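Long-range contacts in ORC1-type DNA replication protein 2 (Aeropyrum pernix, PDB 1W5T), which binds DNA and ATP and takes part in regulating DNA replication, as a Cdc6/Orc protein with an AAA+ ATPase domain and a winged-helix domain: residues Y19-R25 against E225-L230; L100-S105 against V117-A122. One frame throughout, in Å; residues are numbered along the deposited sequence.

How the interactions relate
Interaction 1 and interaction 2 lie in different parts of the AAA+ ATPase. Their centres are about 36 Å apart, their nearest atoms about 19 Å, and they share no secondary-structure element. Interaction 1 joins the loop before helix 28-43 to helix 217-231 of the lid, about 200 residues later, beside the adenosine end of ANP. Interaction 2 is local: the start of helix 100-111 meets the loop that follows the same helix, away from the nucleotide. Both are partly buried. The chemistry of interaction 1 is largely polar, with a salt bridge, a side-chain to backbone bond and bridging waters. Interaction 2 is mostly apolar, with one hydrogen bond across it.

Interaction 1: residues Y19-R25 against E225-L230. With ANP (phosphoaminophosphonic acid-adenylate ester), chain D.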
loop_
_atom_site.group_PDB
_atom_site.type_symbol
_atom_site.label_atom_id
_atom_site.label_comp_id
_atom_site.label_asym_id
_atom_site.label_seq_id
_atom_site.Cartn_x
_atom_site.Cartn_y
_atom_site.Cartn_z
ATOM N N TYR A 19 -2.251 -8.150 -12.763
ATOM C CA TYR A 19 -1.204 -8.703 -13.569
ATOM C C TYR A 19 0.130 -8.452 -12.868
ATOM O O TYR A 19 0.412 -7.329 -12.425
ATOM C CB TYR A 19 -1.199 -8.085 -14.962
ATOM C CG TYR A 19 -0.016 -8.472 -15.784
ATOM C CD1 TYR A 19 0.008 -9.700 -16.484
ATOM C CD2 TYR A 19 1.099 -7.631 -15.873
ATOM C CE1 TYR A 19 1.119 -10.066 -17.270
ATOM C CE2 TYR A 19 2.204 -7.977 -16.647
ATOM C CZ TYR A 19 2.211 -9.187 -17.349
ATOM O OH TYR A 19 3.312 -9.539 -18.113
ATOM N N ILE A 20 0.926 -9.512 -12.767
ATOM C CA ILE A 20 2.295 -9.454 -12.247
ATOM C C ILE A 20 3.273 -9.684 -13.393
ATOM O O ILE A 20 3.202 -10.707 -14.072
ATOM C CB ILE A 20 2.509 -10.569 -11.183
ATOM C CG1 ILE A 20 1.354 -10.559 -10.125
ATOM C CG2 ILE A 20 3.878 -10.418 -10.524
ATOM C CD1 ILE A 20 1.360 -9.302 -9.197
ATOM N N PRO A 21 4.164 -8.735 -13.648
ATOM C CA PRO A 21 5.071 -8.882 -14.781
ATOM C C PRO A 21 6.041 -10.039 -14.547
ATOM O O PRO A 21 6.266 -10.355 -13.385
ATOM C CB PRO A 21 5.731 -7.497 -14.905
ATOM C CG PRO A 21 5.392 -6.781 -13.717
ATOM C CD PRO A 21 4.311 -7.441 -12.978
ATOM N N PRO A 22 6.562 -10.681 -15.606
ATOM C CA PRO A 22 7.482 -11.835 -15.433
ATOM C C PRO A 22 8.818 -11.437 -14.765
ATOM O O PRO A 22 9.511 -12.297 -14.265
ATOM C CB PRO A 22 7.754 -12.318 -16.866
ATOM C CG PRO A 22 7.414 -11.150 -17.769
ATOM C CD PRO A 22 6.356 -10.328 -17.022
ATOM N N GLU A 23 9.162 -10.145 -14.790
ATOM C CA GLU A 23 10.370 -9.617 -14.138
ATOM C C GLU A 23 10.070 -8.264 -13.560
ATOM O O GLU A 23 9.182 -7.593 -14.058
ATOM C CB GLU A 23 11.516 -9.478 -15.154
ATOM C CG GLU A 23 12.410 -10.731 -15.205
ATOM C CD GLU A 23 13.817 -10.457 -15.731
ATOM O OE1 GLU A 23 13.976 -9.401 -16.406
ATOM O OE2 GLU A 23 14.755 -11.285 -15.477
ATOM N N LEU A 24 10.796 -7.836 -12.539
ATOM C CA LEU A 24 10.690 -6.435 -12.092
ATOM C C LEU A 24 11.854 -5.597 -12.596
ATOM O O LEU A 24 12.995 -6.026 -12.541
ATOM C CB LEU A 24 10.616 -6.304 -10.577
ATOM C CG LEU A 24 9.337 -6.706 -9.824
ATOM C CD1 LEU A 24 9.460 -6.344 -8.338
ATOM C CD2 LEU A 24 8.090 -6.132 -10.405
ATOM N N ARG A 25 11.580 -4.381 -13.047
ATOM C CA ARG A 25 12.655 -3.502 -13.524
ATOM C C ARG A 25 12.891 -2.279 -12.628
ATOM O O ARG A 25 13.832 -1.495 -12.819
ATOM C CB ARG A 25 12.364 -3.050 -14.965
ATOM C CG ARG A 25 12.361 -4.178 -15.977
ATOM C CD ARG A 25 12.655 -3.716 -17.364
ATOM N NE ARG A 25 12.311 -4.743 -18.356
ATOM C CZ ARG A 25 11.813 -4.488 -19.563
ATOM N NH1 ARG A 25 11.586 -3.232 -19.942
ATOM N NH2 ARG A 25 11.554 -5.497 -20.389
ATOM N N GLU A 225 7.185 1.382 -19.891
ATOM C CA GLU A 225 7.876 0.825 -21.041
ATOM C C GLU A 225 7.776 -0.710 -21.101
ATOM O O GLU A 225 7.544 -1.258 -22.172
ATOM C CB GLU A 225 9.316 1.320 -21.121
ATOM C CG GLU A 225 10.124 0.619 -22.182
ATOM C CD GLU A 225 11.598 0.999 -22.121
ATOM O OE1 GLU A 225 12.092 1.677 -23.031
ATOM O OE2 GLU A 225 12.276 0.614 -21.157
ATOM N N GLN A 226 7.921 -1.356 -19.943
ATOM C CA GLN A 226 7.650 -2.762 -19.753
ATOM C C GLN A 226 6.176 -3.133 -20.026
ATOM O O GLN A 226 5.918 -4.128 -20.683
ATOM C CB GLN A 226 8.084 -3.193 -18.328
ATOM C CG GLN A 226 7.826 -4.647 -17.982
ATOM C CD GLN A 226 8.236 -4.991 -16.568
ATOM O OE1 GLN A 226 7.836 -4.308 -15.608
ATOM N NE2 GLN A 226 9.038 -6.058 -16.417
ATOM N N ARG A 227 5.201 -2.354 -19.560
ATOM C CA ARG A 227 3.815 -2.641 -19.973
ATOM C C ARG A 227 3.610 -2.519 -21.519
ATOM O O ARG A 227 2.989 -3.378 -22.159
ATOM C CB ARG A 227 2.792 -1.783 -19.215
ATOM C CG ARG A 227 2.502 -2.150 -17.763
ATOM C CD ARG A 227 2.718 -3.630 -17.325
ATOM N NE ARG A 227 2.978 -3.633 -15.907
ATOM C CZ ARG A 227 2.095 -3.947 -14.974
ATOM N NH1 ARG A 227 0.861 -4.368 -15.314
ATOM N NH2 ARG A 227 2.457 -3.867 -13.679
ATOM N N ALA A 228 4.127 -1.469 -22.127
ATOM C CA ALA A 228 4.022 -1.363 -23.586
ATOM C C ALA A 228 4.603 -2.617 -24.299
ATOM O O ALA A 228 3.883 -3.328 -25.024
ATOM C CB ALA A 228 4.672 -0.117 -24.083
ATOM N N GLU A 229 5.866 -2.929 -24.006
ATOM C CA GLU A 229 6.565 -4.097 -24.566
ATOM C C GLU A 229 5.841 -5.414 -24.479
ATOM O O GLU A 229 5.797 -6.141 -25.464
ATOM C CB GLU A 229 7.957 -4.252 -23.959
ATOM C CG GLU A 229 8.978 -3.222 -24.403
ATOM C CD GLU A 229 10.281 -3.381 -23.666
ATOM O OE1 GLU A 229 11.185 -2.549 -23.835
ATOM O OE2 GLU A 229 10.432 -4.343 -22.905
ATOM N N LEU A 230 5.274 -5.730 -23.310
ATOM C CA LEU A 230 4.512 -6.955 -23.098
ATOM C C LEU A 230 3.077 -6.859 -23.597
ATOM O O LEU A 230 2.439 -7.873 -23.878
ATOM C CB LEU A 230 4.468 -7.251 -21.599
ATOM C CG LEU A 230 5.818 -7.317 -20.864
ATOM C CD1 LEU A 230 5.626 -7.334 -19.323
ATOM C CD2 LEU A 230 6.701 -8.503 -21.336
HETATM P PG ANP D . -2.771 0.400 -2.949
HETATM O O1G ANP D . -4.179 0.748 -3.593
HETATM O O2G ANP D . -2.924 -0.963 -2.144
HETATM O O3G ANP D . -2.211 1.552 -2.009
HETATM P PB ANP D . -0.279 -0.824 -4.049
HETATM O O1B ANP D . -0.472 -2.234 -3.361
HETATM O O2B ANP D . 0.757 -0.003 -3.225
HETATM N N3B ANP D . -1.733 0.048 -4.272
HETATM P PA ANP D . 0.156 -2.228 -6.522
HETATM O O1A ANP D . 1.230 -3.371 -6.208
HETATM O O2A ANP D . -1.297 -2.859 -6.483
HETATM O O3A ANP D . 0.333 -0.950 -5.551
HETATM O "O5'" ANP D . 0.511 -1.535 -7.936
HETATM C "C5'" ANP D . -0.246 -0.607 -8.731
HETATM C "C4'" ANP D . -0.025 -1.020 -10.189
HETATM O "O4'" ANP D . 1.319 -0.734 -10.596
HETATM C "C3'" ANP D . -0.167 -2.524 -10.410
HETATM O "O3'" ANP D . -0.681 -2.726 -11.696
HETATM C "C2'" ANP D . 1.257 -3.065 -10.370
HETATM O "O2'" ANP D . 1.484 -4.302 -11.045
HETATM C "C1'" ANP D . 2.021 -1.911 -11.004
HETATM N N9 ANP D . 3.350 -1.797 -10.415
HETATM C C8 ANP D . 3.641 -1.215 -9.196
HETATM N N7 ANP D . 4.968 -1.258 -8.919
HETATM C C5 ANP D . 5.580 -1.830 -9.966
HETATM C C6 ANP D . 6.945 -2.233 -10.434
HETATM N N6 ANP D . 8.069 -2.008 -9.694
HETATM N N1 ANP D . 7.080 -2.871 -11.629
HETATM C C2 ANP D . 6.056 -3.140 -12.424
HETATM N N3 ANP D . 4.769 -2.843 -12.112
HETATM C C4 ANP D . 4.503 -2.177 -10.886
HETATM O O HOH W 1 -0.634 -4.979 -13.165
HETATM O O HOH W 2 9.262 -3.420 -13.383
HETATM O O HOH W 3 11.557 -0.736 -18.978
#
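Q226, R25 and R227 carry much of this contact between the loop 19-25 and one face of helix 217-231. Q226 is extended and points at the loop. Q226 NE2 donates to E23 O at 2.8 Å. Its OE1 accepts a bond from water 2, which accepts from R25 N. R25 extends from the loop across Q226 to E225 and E229. R25 NH2 forms a salt bridge with E229 OE2 at 3.0 Å, CB of Q226 lies over one face of its guanidinium, and water 3 links R25 NH1 to E225 OE2. The contact closes one side of the nucleotide pocket of the AAA+ module, where the N-terminal loop meets the lid. R227 is an ATP-binding residue of that lid. R227 NH2 donates to ANP O2' at 2.8 Å and to ANP N3 at 3.0 Å, so one nitrogen holds both the ribose and the base. Water 1 joins R227 NH1, Y19 O and the ribose hydroxyls. The edge of the Y19 ring meets a face of this guanidinium, with CD2 3.3 Å from R227 NH1. L230 CD1 packs on P22 CD at 3.8 Å, while L24 CD2 comes within 3.6 Å of ANP N1.

Interaction 2: residues L100-S105 against V117-A122; sequences LYTILS and VRGAPA
Residues 100-105 form the first turn and a half of helix 100-111, with L104 N bonded to L100 O at 2.9 Å and S105 N to Y101 O at 3.1 Å. Residues 117-122 are a loop, with a type II beta turn from V117 to A120 closed by A120 N to V117 O at 3.1 Å and with G119 at phi 65°. P121 is the N-cap of the helix A122 begins. CA atoms of Y101 and A122 lie 4.8 Å apart, those of S105 and V117 6.4 Å. Y101 has chi1 t and chi2 near 90°, which carries its ring out along the loop. Y101 OH donates to V117 O at 2.8 Å, so this carbonyl serves turn and tyrosine. A120 O lies at the ring edge, 3.2 Å from Y101 CD1. A122 CB points at the helix and meets L100 CD2 (chi1 t, chi2 p) at 3.7 Å and L104 CD1 (m, t) at 3.8 Å. S105 CB touches V117 CG2 (chi1 p) at 3.4 Å. This is a helix folded against the loop that joins it to helix 122-136, within the AAA+ domain. I125 of that helix receives Y101, L104, V117 and A120, while L100 reaches D160 and L164 of helix 158-165.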
loop_
_atom_site.group_PDB
_atom_site.type_symbol
_atom_site.label_atom_id
_atom_site.label_comp_id
_atom_site.label_asym_id
_atom_site.label_seq_id
_atom_site.Cartn_x
_atom_site.Cartn_y
_atom_site.Cartn_z
ATOM N N LEU A 100 -9.586 -14.495 12.416
ATOM C CA LEU A 100 -8.499 -15.411 12.133
ATOM C C LEU A 100 -9.035 -16.708 11.532
ATOM O O LEU A 100 -8.387 -17.338 10.679
ATOM C CB LEU A 100 -7.690 -15.703 13.402
ATOM C CG LEU A 100 -6.298 -16.335 13.226
ATOM C CD1 LEU A 100 -5.294 -15.396 12.538
ATOM C CD2 LEU A 100 -5.726 -16.785 14.567
ATOM N N TYR A 101 -10.225 -17.108 11.974
ATOM C CA TYR A 101 -10.838 -18.300 11.430
ATOM C C TYR A 101 -11.001 -18.148 9.904
ATOM O O TYR A 101 -10.748 -19.096 9.164
ATOM C CB TYR A 101 -12.179 -18.622 12.114
ATOM C CG TYR A 101 -12.922 -19.736 11.391
ATOM C CD1 TYR A 101 -12.762 -21.070 11.757
ATOM C CD2 TYR A 101 -13.766 -19.445 10.307
ATOM C CE1 TYR A 101 -13.446 -22.085 11.052
ATOM C CE2 TYR A 101 -14.433 -20.427 9.626
ATOM C CZ TYR A 101 -14.276 -21.734 9.992
ATOM O OH TYR A 101 -14.956 -22.702 9.287
ATOM N N THR A 102 -11.430 -16.967 9.457
ATOM C CA THR A 102 -11.643 -16.733 8.032
ATOM C C THR A 102 -10.316 -16.623 7.268
ATOM O O THR A 102 -10.176 -17.228 6.227
ATOM C CB THR A 102 -12.557 -15.482 7.778
ATOM O OG1 THR A 102 -13.806 -15.652 8.457
ATOM C CG2 THR A 102 -12.991 -15.380 6.315
ATOM N N ILE A 103 -9.352 -15.884 7.805
ATOM C CA ILE A 103 -7.995 -15.814 7.234
ATOM C C ILE A 103 -7.424 -17.221 6.962
ATOM O O ILE A 103 -6.984 -17.541 5.842
ATOM C CB ILE A 103 -7.065 -14.925 8.140
ATOM C CG1 ILE A 103 -7.451 -13.447 7.976
ATOM C CG2 ILE A 103 -5.570 -15.127 7.806
ATOM C CD1 ILE A 103 -7.237 -12.575 9.197
ATOM N N LEU A 104 -7.529 -18.072 7.988
ATOM C CA LEU A 104 -7.060 -19.441 7.919
ATOM C C LEU A 104 -7.766 -20.309 6.886
ATOM O O LEU A 104 -7.128 -21.101 6.175
ATOM C CB LEU A 104 -7.127 -20.101 9.287
ATOM C CG LEU A 104 -6.099 -19.607 10.287
ATOM C CD1 LEU A 104 -6.258 -20.509 11.477
ATOM C CD2 LEU A 104 -4.679 -19.631 9.794
ATOM N N SER A 105 -9.071 -20.171 6.763
ATOM C CA SER A 105 -9.740 -21.061 5.813
ATOM C C SER A 105 -9.451 -20.596 4.389
ATOM O O SER A 105 -9.363 -21.396 3.458
ATOM C CB SER A 105 -11.232 -21.189 6.119
ATOM O OG SER A 105 -11.868 -19.937 5.964
ATOM N N VAL A 117 -12.432 -27.507 7.600
ATOM C CA VAL A 117 -12.455 -26.262 8.353
ATOM C C VAL A 117 -13.790 -26.000 9.083
ATOM O O VAL A 117 -13.832 -25.152 9.954
ATOM C CB VAL A 117 -12.102 -25.092 7.387
ATOM C CG1 VAL A 117 -13.264 -24.787 6.430
ATOM C CG2 VAL A 117 -11.660 -23.887 8.148
ATOM N N ARG A 118 -14.857 -26.721 8.732
ATOM C CA ARG A 118 -16.157 -26.613 9.432
ATOM C C ARG A 118 -15.915 -26.747 10.920
ATOM O O ARG A 118 -15.349 -27.738 11.368
ATOM C CB ARG A 118 -17.122 -27.730 9.037
ATOM C CG ARG A 118 -17.872 -27.542 7.729
ATOM C CD ARG A 118 -18.797 -28.780 7.279
ATOM N NE ARG A 118 -20.153 -28.338 6.932
ATOM C CZ ARG A 118 -20.475 -27.677 5.825
ATOM N NH1 ARG A 118 -19.544 -27.395 4.932
ATOM N NH2 ARG A 118 -21.729 -27.301 5.593
ATOM N N GLY A 119 -16.295 -25.745 11.688
ATOM C CA GLY A 119 -16.230 -25.890 13.127
ATOM C C GLY A 119 -14.855 -26.058 13.754
ATOM O O GLY A 119 -14.760 -26.309 14.970
ATOM N N ALA A 120 -13.784 -25.917 12.966
ATOM C CA ALA A 120 -12.444 -26.030 13.545
ATOM C C ALA A 120 -11.966 -24.681 14.088
ATOM O O ALA A 120 -12.004 -23.682 13.378
ATOM C CB ALA A 120 -11.423 -26.597 12.515
ATOM N N PRO A 121 -11.488 -24.646 15.332
ATOM C CA PRO A 121 -10.894 -23.402 15.847
ATOM C C PRO A 121 -9.655 -23.023 15.025
ATOM O O PRO A 121 -8.995 -23.881 14.472
ATOM C CB PRO A 121 -10.527 -23.731 17.298
ATOM C CG PRO A 121 -11.236 -25.038 17.600
ATOM C CD PRO A 121 -11.440 -25.749 16.310
ATOM N N ALA A 122 -9.395 -21.723 14.949
ATOM C CA ALA A 122 -8.245 -21.141 14.265
ATOM C C ALA A 122 -6.962 -21.896 14.564
ATOM O O ALA A 122 -6.214 -22.255 13.647
ATOM C CB ALA A 122 -8.107 -19.679 14.652
#